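PDB 3EHN: SusD homolog, which probably binds glycans at the cell surface as a SusD-like outer membrane lipoprotein, and here holds N-acetylglucosamine and galactose. Local coordinates for residues Gly49-Asn54 with Met88-Gln93; Ile64-Asn69 with Leu443-Asn448; Asn258-Ser263 with Pro331-Asn336. One frame throughout, in Å; residues are numbered along the deposited sequence.

The three contacts gather around helix 47-63, and only contact 1 meets the sugar. Helix 47-63 supplies Asn50 and Gln53 to the glycan and runs on into the turn that opens segment 64-69 of contact 2, whose centre lies about 18 Å from that of contact 1. Contact 3 joins both: its centre is about 17 Å from that of contact 1, where Gln53 NE2 and Ser263 OG lie 2.8 Å apart in a probable hydrogen bond, and about 14 Å from that of contact 2, where Met260 CE packs 3.8 Å from Phe67 CE2. The side chains of Leu261 and Phe67 lie about 13 and 14 Å from the N-acetylglucosamine; Ser263 stands second-shell behind Gln53.

Contact 1 (Gly49-Asn54 with Met88-Gln93); sequences GNDLQN and MNYAYQ. With NDG (2-acetamido-2-deoxy-alpha-D-glucopyranose), chain C.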
# COMPACT_ATOMS: atom_id res chain seq x y z
N GLY A 49 -11.65 5.43 10.58
CA GLY A 49 -11.49 3.99 10.58
C GLY A 49 -12.34 3.33 9.51
O GLY A 49 -11.97 2.31 8.93
N ASN A 50 -13.50 3.93 9.26
CA ASN A 50 -14.42 3.44 8.24
C ASN A 50 -13.79 3.66 6.87
O ASN A 50 -14.03 2.90 5.94
CB ASN A 50 -15.75 4.20 8.30
CG ASN A 50 -16.59 3.80 9.50
OD1 ASN A 50 -17.49 4.53 9.92
ND2 ASN A 50 -16.32 2.62 10.05
N ASP A 51 -12.97 4.71 6.78
CA ASP A 51 -12.27 5.07 5.55
C ASP A 51 -11.08 4.14 5.35
O ASP A 51 -10.84 3.64 4.24
CB ASP A 51 -11.79 6.52 5.63
CG ASP A 51 -12.90 7.53 5.38
OD1 ASP A 51 -14.07 7.27 5.74
OD2 ASP A 51 -12.59 8.61 4.83
N LEU A 52 -10.32 3.91 6.41
CA LEU A 52 -9.15 3.05 6.33
C LEU A 52 -9.62 1.63 6.03
O LEU A 52 -8.90 0.82 5.45
CB LEU A 52 -8.37 3.06 7.64
CG LEU A 52 -7.05 2.30 7.57
CD1 LEU A 52 -6.09 3.05 6.66
CD2 LEU A 52 -6.47 2.16 8.94
N GLN A 53 -10.84 1.34 6.46
CA GLN A 53 -11.41 0.03 6.25
C GLN A 53 -11.67 -0.20 4.76
O GLN A 53 -11.39 -1.27 4.22
CB GLN A 53 -12.69 -0.07 7.07
CG GLN A 53 -13.15 -1.47 7.33
CD GLN A 53 -14.35 -1.51 8.24
OE1 GLN A 53 -15.36 -0.85 7.99
NE2 GLN A 53 -14.26 -2.30 9.30
N ASN A 54 -12.19 0.83 4.09
CA ASN A 54 -12.50 0.78 2.67
C ASN A 54 -11.28 0.78 1.77
O ASN A 54 -11.30 0.20 0.69
CB ASN A 54 -13.40 1.97 2.32
CG ASN A 54 -13.66 2.10 0.83
OD1 ASN A 54 -13.07 2.93 0.15
ND2 ASN A 54 -14.55 1.27 0.31
N MET A 88 -17.94 2.02 -4.31
CA MET A 88 -16.92 2.49 -5.23
C MET A 88 -16.84 4.02 -5.22
O MET A 88 -15.77 4.58 -5.45
CB MET A 88 -17.18 1.96 -6.63
CG MET A 88 -16.91 0.48 -6.75
SD MET A 88 -15.21 0.10 -6.30
CE MET A 88 -15.42 -0.49 -4.63
N ASN A 89 -17.96 4.69 -4.97
CA ASN A 89 -17.96 6.16 -4.90
C ASN A 89 -17.20 6.58 -3.66
O ASN A 89 -16.57 7.63 -3.62
CB ASN A 89 -19.38 6.71 -4.80
CG ASN A 89 -19.91 7.18 -6.12
OD1 ASN A 89 -19.22 7.90 -6.84
ND2 ASN A 89 -21.14 6.80 -6.44
N TYR A 90 -17.29 5.75 -2.63
CA TYR A 90 -16.64 6.00 -1.36
C TYR A 90 -15.13 5.80 -1.53
O TYR A 90 -14.34 6.61 -1.04
CB TYR A 90 -17.26 5.04 -0.33
CG TYR A 90 -16.79 5.14 1.10
CD1 TYR A 90 -16.63 6.37 1.75
CD2 TYR A 90 -16.57 3.97 1.85
CE1 TYR A 90 -16.26 6.42 3.09
CE2 TYR A 90 -16.20 4.02 3.18
CZ TYR A 90 -16.05 5.24 3.79
OH TYR A 90 -15.70 5.24 5.12
N ALA A 91 -14.74 4.75 -2.25
CA ALA A 91 -13.32 4.49 -2.49
C ALA A 91 -12.71 5.62 -3.32
O ALA A 91 -11.57 6.00 -3.12
CB ALA A 91 -13.13 3.16 -3.22
N TYR A 92 -13.49 6.14 -4.26
CA TYR A 92 -13.02 7.22 -5.11
C TYR A 92 -12.75 8.46 -4.27
O TYR A 92 -11.82 9.23 -4.54
CB TYR A 92 -14.06 7.56 -6.17
CG TYR A 92 -13.57 8.61 -7.14
CD1 TYR A 92 -12.60 8.31 -8.08
CD2 TYR A 92 -14.08 9.91 -7.10
CE1 TYR A 92 -12.14 9.27 -8.96
CE2 TYR A 92 -13.62 10.88 -7.98
CZ TYR A 92 -12.66 10.55 -8.91
OH TYR A 92 -12.22 11.50 -9.81
N GLN A 93 -13.59 8.65 -3.25
CA GLN A 93 -13.46 9.78 -2.35
C GLN A 93 -12.24 9.58 -1.47
O GLN A 93 -11.40 10.47 -1.32
CB GLN A 93 -14.72 9.92 -1.48
CG GLN A 93 -16.03 9.92 -2.26
CD GLN A 93 -17.27 9.98 -1.37
OE1 GLN A 93 -17.38 9.28 -0.36
NE2 GLN A 93 -18.23 10.82 -1.77
C1 NDG C . -18.89 -2.50 9.93
C2 NDG C . -19.29 -1.41 8.94
C3 NDG C . -18.96 -0.08 9.68
C4 NDG C . -19.83 0.04 10.92
C5 NDG C . -19.58 -1.21 11.86
C6 NDG C . -20.36 -1.09 13.21
C7 NDG C . -18.67 -1.31 6.51
C8 NDG C . -18.50 0.09 5.90
O5 NDG C . -19.59 -2.50 11.21
O3 NDG C . -19.15 1.13 8.94
O4 NDG C . -19.69 1.25 11.78
O6 NDG C . -20.34 -2.38 13.83
O7 NDG C . -19.20 -2.20 5.86
N2 NDG C . -18.53 -1.52 7.81
O1 NDG C . -18.96 -3.84 9.50
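Helix 49-54 and helix 88-93 cross at -103°, their short axes 9.9 Å apart at closest, and the backbones come nearest at Asn54 and Ala91. This is a steep helix-helix crossing within the SusD-like fold, whose regular structure is nearly all helix, and one long side chain, Tyr90, spans it. Its CG lies anti to the backbone N (chi1 -178°), which sends the ring straight across to the other helix. There the hydroxyl donates to Asp51 OD1 over 2.7 Å. The two side chains cross at about a right angle, with carboxylate and ring planes 87° apart, and the hydroxyl reaches OD1 from above the carboxylate plane rather than within it. Beside this bond the hydroxyl also sits close to the Asn50 carbonyl, which lies at the edge of the ring near its plane.

Along the CD2-CE2 side of the ring, Asn54 slides past Tyr90 in the opposite direction. Its CB lies 3.6 Å from Tyr90 CE2, and its amide carbon CG rests close to CD2. The Asn54 amide is held from outside the pair: ND2 bonds to Glu78, and OD1 bonds to Asn94 while lying over the backbone of Ala91. These bonds probably fix the rotation of the amide.

The neighbouring face of helix 49-54 belongs to the glycan. Asn50 ND2 bonds to Tyr267 and comes 3.4 Å from O3 of the N-acetylglucosamine, and Asn50 OD1 makes a weak bond to O4 of the galactose. Trp73 and Glu269 complete the grip on the N-acetylglucosamine. Gln53 extends its chain beyond CG toward the acetamido group, and its OE1 accepts a weak hydrogen bond from the sugar N2 at 3.2 Å.

Contact 2 (Ile64-Asn69 with Leu443-Asn448); sequences IGYFGN and LALYPN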
# COMPACT_ATOMS: atom_id res chain seq x y z
N ILE A 64 -4.36 -9.23 -0.44
CA ILE A 64 -3.00 -9.75 -0.34
C ILE A 64 -2.76 -10.59 0.91
O ILE A 64 -1.69 -11.16 1.09
CB ILE A 64 -1.96 -8.63 -0.38
CG1 ILE A 64 -2.16 -7.71 0.84
CG2 ILE A 64 -2.05 -7.89 -1.70
CD1 ILE A 64 -1.18 -6.57 0.92
N GLY A 65 -3.76 -10.65 1.78
CA GLY A 65 -3.62 -11.46 2.97
C GLY A 65 -2.86 -10.91 4.16
O GLY A 65 -2.34 -11.69 4.96
N TYR A 66 -2.77 -9.58 4.28
CA TYR A 66 -2.10 -8.96 5.43
C TYR A 66 -3.11 -9.16 6.56
O TYR A 66 -2.73 -9.42 7.70
CB TYR A 66 -1.92 -7.44 5.26
CG TYR A 66 -0.64 -6.91 4.62
CD1 TYR A 66 -0.50 -5.54 4.40
CD2 TYR A 66 0.42 -7.74 4.28
CE1 TYR A 66 0.66 -5.00 3.86
CE2 TYR A 66 1.60 -7.21 3.73
CZ TYR A 66 1.71 -5.83 3.53
OH TYR A 66 2.86 -5.25 3.02
N PHE A 67 -4.39 -9.05 6.20
CA PHE A 67 -5.50 -9.19 7.15
C PHE A 67 -6.55 -10.22 6.74
O PHE A 67 -6.58 -10.69 5.61
CB PHE A 67 -6.24 -7.86 7.33
CG PHE A 67 -5.35 -6.69 7.52
CD1 PHE A 67 -5.38 -5.64 6.62
CD2 PHE A 67 -4.45 -6.65 8.57
CE1 PHE A 67 -4.53 -4.56 6.76
CE2 PHE A 67 -3.59 -5.58 8.73
CZ PHE A 67 -3.63 -4.53 7.82
N GLY A 68 -7.43 -10.52 7.69
CA GLY A 68 -8.51 -11.46 7.47
C GLY A 68 -9.77 -10.83 8.05
O GLY A 68 -9.73 -10.30 9.15
N ASN A 69 -10.87 -10.88 7.32
CA ASN A 69 -12.10 -10.29 7.81
C ASN A 69 -12.94 -11.27 8.60
O ASN A 69 -13.17 -12.38 8.16
CB ASN A 69 -12.96 -9.78 6.66
CG ASN A 69 -12.28 -8.72 5.85
OD1 ASN A 69 -11.70 -7.78 6.39
ND2 ASN A 69 -12.35 -8.85 4.53
N LEU A 443 6.81 -8.25 3.41
CA LEU A 443 6.90 -8.38 4.87
C LEU A 443 7.32 -7.05 5.52
O LEU A 443 6.87 -6.72 6.62
CB LEU A 443 7.91 -9.48 5.25
CG LEU A 443 7.64 -10.99 5.12
CD1 LEU A 443 6.15 -11.28 5.07
CD2 LEU A 443 8.32 -11.53 3.89
N ALA A 444 8.19 -6.30 4.85
CA ALA A 444 8.68 -5.03 5.37
C ALA A 444 7.66 -3.91 5.21
O ALA A 444 7.61 -2.98 6.02
CB ALA A 444 9.98 -4.65 4.68
N LEU A 445 6.85 -4.00 4.15
CA LEU A 445 5.83 -3.01 3.84
C LEU A 445 4.68 -2.93 4.82
O LEU A 445 4.09 -1.87 4.98
CB LEU A 445 5.24 -3.28 2.46
CG LEU A 445 5.93 -2.65 1.26
CD1 LEU A 445 5.18 -3.07 -0.01
CD2 LEU A 445 5.94 -1.13 1.40
N TYR A 446 4.35 -4.06 5.44
CA TYR A 446 3.24 -4.14 6.39
C TYR A 446 3.22 -2.98 7.41
O TYR A 446 4.24 -2.67 8.02
CB TYR A 446 3.28 -5.49 7.13
CG TYR A 446 2.17 -5.66 8.14
CD1 TYR A 446 2.34 -5.28 9.48
CD2 TYR A 446 0.90 -6.09 7.74
CE1 TYR A 446 1.28 -5.32 10.37
CE2 TYR A 446 -0.16 -6.13 8.63
CZ TYR A 446 0.03 -5.74 9.93
OH TYR A 446 -1.05 -5.74 10.78
N PRO A 447 2.04 -2.36 7.64
CA PRO A 447 0.72 -2.63 7.07
C PRO A 447 0.30 -1.79 5.87
O PRO A 447 -0.89 -1.52 5.72
CB PRO A 447 -0.19 -2.37 8.24
CG PRO A 447 0.42 -1.11 8.78
CD PRO A 447 1.91 -1.43 8.78
N ASN A 448 1.26 -1.36 5.04
CA ASN A 448 0.94 -0.57 3.85
C ASN A 448 0.25 -1.49 2.82
O ASN A 448 0.82 -1.87 1.80
CB ASN A 448 2.23 -0.00 3.26
CG ASN A 448 2.00 1.21 2.40
OD1 ASN A 448 0.97 1.35 1.76
ND2 ASN A 448 2.99 2.10 2.36
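Tyr66 and Tyr446 meet as a T-shaped pair: the edge of Tyr446 points at one face of Tyr66, with CD2 standing 3.5 Å above that plane and offset toward the rim. The opposite face of Tyr66 is filled by Ile64 CD1 over the ring centre, and the carbonyl carbon of Asn448 lies at the ring edge. Phe67 joins them in an aromatic cluster, and Tyr291 and Phe292 also meet Tyr446. The Tyr446 hydroxyl meets the edge of the Phe67 ring in its plane, 3.3 Å from CE2, while Tyr66 CB lies over the centre of one Phe67 face. On Tyr446 itself, one face is covered by CB of the next residue, Pro447.

The cluster joins the turn after helix 47-63 and the start of strand 67-69 to the loop between helices 429-445 and 449-459. Centroids of the Tyr66 and Tyr446 rings are 5.1 Å apart with planes at 78°. Tyr446 CB adds a CH-pi contact over the same Tyr66 face. The Phe67 and Tyr446 planes meet at 63°, an intermediate tilt, and the far rim of Phe67 reaches Pro447, with CZ 4.1 Å from CB.

Backbone features at both ends frame these rings. Gly65, with positive phi, closes helix 47-63 in a Schellman motif and probably helps to direct Tyr66 inward. On the other side the peptide before Pro447 is cis, and Asn448 then takes the N-cap position of helix 449-459. Tyr446 has CG anti to its own N (chi1 180°), which lays the CD2 edge of the ring against the face of Tyr66. No hydrogen bond links the two segments directly: the Tyr66 hydroxyl lies near Leu445 and Tyr446 but bonds to the carbonyl O of Tyr442, one turn back in helix 429-445.

Contact 3 (Asn258-Ser263 with Pro331-Asn336); sequences NSMLAS and PKVDSN
Asn258 and Ser335 are tied by the one hydrogen bond between the two segments: Asn258 N donates to Ser335 O over 3.2 Å at a nearly straight 166°. It pins a helix-entry turn, a type I beta turn from Asn258 to Leu261, against the irregular loop that precedes strand 339-342. Around that bond, methyl groups pack on amide and backbone atoms. Val333 pushes CG2 crosswise at about a right angle onto the Asn258 amide, 3.5 Å from OD1, and its other branch, CG1, lies 4.0 Å from Leu261 CD2. Leu261 spreads its two methyls along the loop: CD2 lies by the carbonyl of Val333, and CD1 by the backbone where Asp334 passes to Ser335. Deeper in, the Met260 chain runs out extended and then bends at its sulfur (chi3 89°), bringing CE obliquely against Pro331 CG at 3.8 Å.

The second shell holds both backbones. Asn258 OD1 accepts from Met260 N at 2.8 Å, a capping bond at the start of the helical turn, while its ND2 reaches Ser337 O just beyond the loop. Both ends of the amide are thus engaged, which probably fixes its rotation where Val333 CG2 packs on it. Further out, Ser259 OG bonds to Pro38 O, anchoring the turn to a neighbouring loop, and on the inner side Met260 packs on Leu52 and Leu57 of helix 47-63. At the outer end the loop braces itself with an Asx turn, in which Asp334 OD1 accepts from Asn336 N at 2.9 Å.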
# COMPACT_ATOMS: atom_id res chain seq x y z
N ASN A 258 -5.22 6.34 15.79
CA ASN A 258 -4.92 5.38 14.73
C ASN A 258 -6.21 4.76 14.21
O ASN A 258 -6.98 4.14 14.94
CB ASN A 258 -3.96 4.30 15.22
CG ASN A 258 -3.54 3.34 14.12
OD1 ASN A 258 -4.32 2.50 13.67
ND2 ASN A 258 -2.30 3.46 13.68
N SER A 259 -6.43 4.94 12.91
CA SER A 259 -7.62 4.46 12.24
C SER A 259 -7.82 2.95 12.11
O SER A 259 -8.82 2.52 11.56
CB SER A 259 -7.68 5.10 10.85
OG SER A 259 -6.38 5.19 10.31
N MET A 260 -6.87 2.15 12.61
CA MET A 260 -7.02 0.70 12.55
C MET A 260 -7.88 0.18 13.71
O MET A 260 -8.54 -0.84 13.59
CB MET A 260 -5.65 0.01 12.61
CG MET A 260 -4.89 -0.09 11.30
SD MET A 260 -3.27 -0.94 11.44
CE MET A 260 -3.73 -2.63 11.15
N LEU A 261 -7.87 0.89 14.83
CA LEU A 261 -8.61 0.46 16.00
C LEU A 261 -10.11 0.23 15.82
O LEU A 261 -10.66 -0.74 16.36
CB LEU A 261 -8.38 1.45 17.16
CG LEU A 261 -6.95 1.52 17.72
CD1 LEU A 261 -6.88 2.53 18.83
CD2 LEU A 261 -6.55 0.16 18.24
N ALA A 262 -10.79 1.10 15.09
CA ALA A 262 -12.23 0.94 14.89
C ALA A 262 -12.54 -0.48 14.42
O ALA A 262 -13.29 -1.22 15.06
CB ALA A 262 -12.75 1.95 13.88
N SER A 263 -11.94 -0.86 13.31
CA SER A 263 -12.18 -2.17 12.74
C SER A 263 -11.56 -3.33 13.52
O SER A 263 -12.05 -4.45 13.45
CB SER A 263 -11.70 -2.20 11.30
OG SER A 263 -12.10 -3.40 10.66
N PRO A 331 -3.70 -7.45 14.69
CA PRO A 331 -2.45 -6.73 14.46
C PRO A 331 -2.22 -5.90 15.72
O PRO A 331 -3.17 -5.35 16.27
CB PRO A 331 -2.79 -5.87 13.24
CG PRO A 331 -4.22 -5.64 13.37
CD PRO A 331 -4.75 -6.99 13.77
N LYS A 332 -0.99 -5.83 16.22
CA LYS A 332 -0.71 -5.04 17.41
C LYS A 332 -0.85 -3.57 17.05
O LYS A 332 -0.21 -3.09 16.13
CB LYS A 332 0.71 -5.30 17.93
CG LYS A 332 0.84 -6.63 18.61
CD LYS A 332 2.19 -6.86 19.25
CE LYS A 332 2.21 -8.26 19.86
NZ LYS A 332 3.48 -8.62 20.55
N VAL A 333 -1.70 -2.84 17.77
CA VAL A 333 -1.87 -1.44 17.44
C VAL A 333 -2.66 -0.69 18.50
O VAL A 333 -3.53 -1.25 19.14
CB VAL A 333 -2.59 -1.29 16.07
CG1 VAL A 333 -3.93 -1.96 16.13
CG2 VAL A 333 -2.75 0.17 15.69
N ASP A 334 -2.33 0.58 18.70
CA ASP A 334 -3.08 1.38 19.64
C ASP A 334 -3.21 2.81 19.11
O ASP A 334 -2.66 3.14 18.07
CB ASP A 334 -2.45 1.35 21.03
CG ASP A 334 -1.03 1.83 21.04
OD1 ASP A 334 -0.73 2.83 20.34
OD2 ASP A 334 -0.21 1.22 21.77
N SER A 335 -3.95 3.64 19.84
CA SER A 335 -4.18 5.01 19.41
C SER A 335 -2.93 5.73 18.92
O SER A 335 -3.01 6.58 18.03
CB SER A 335 -4.83 5.81 20.53
OG SER A 335 -3.92 6.02 21.59
N ASN A 336 -1.78 5.40 19.48
CA ASN A 336 -0.54 6.07 19.08
C ASN A 336 0.22 5.47 17.92
O ASN A 336 1.08 6.13 17.35
CB ASN A 336 0.38 6.20 20.27
CG ASN A 336 0.14 7.47 21.01
OD1 ASN A 336 -1.00 7.82 21.31
ND2 ASN A 336 1.21 8.19 21.31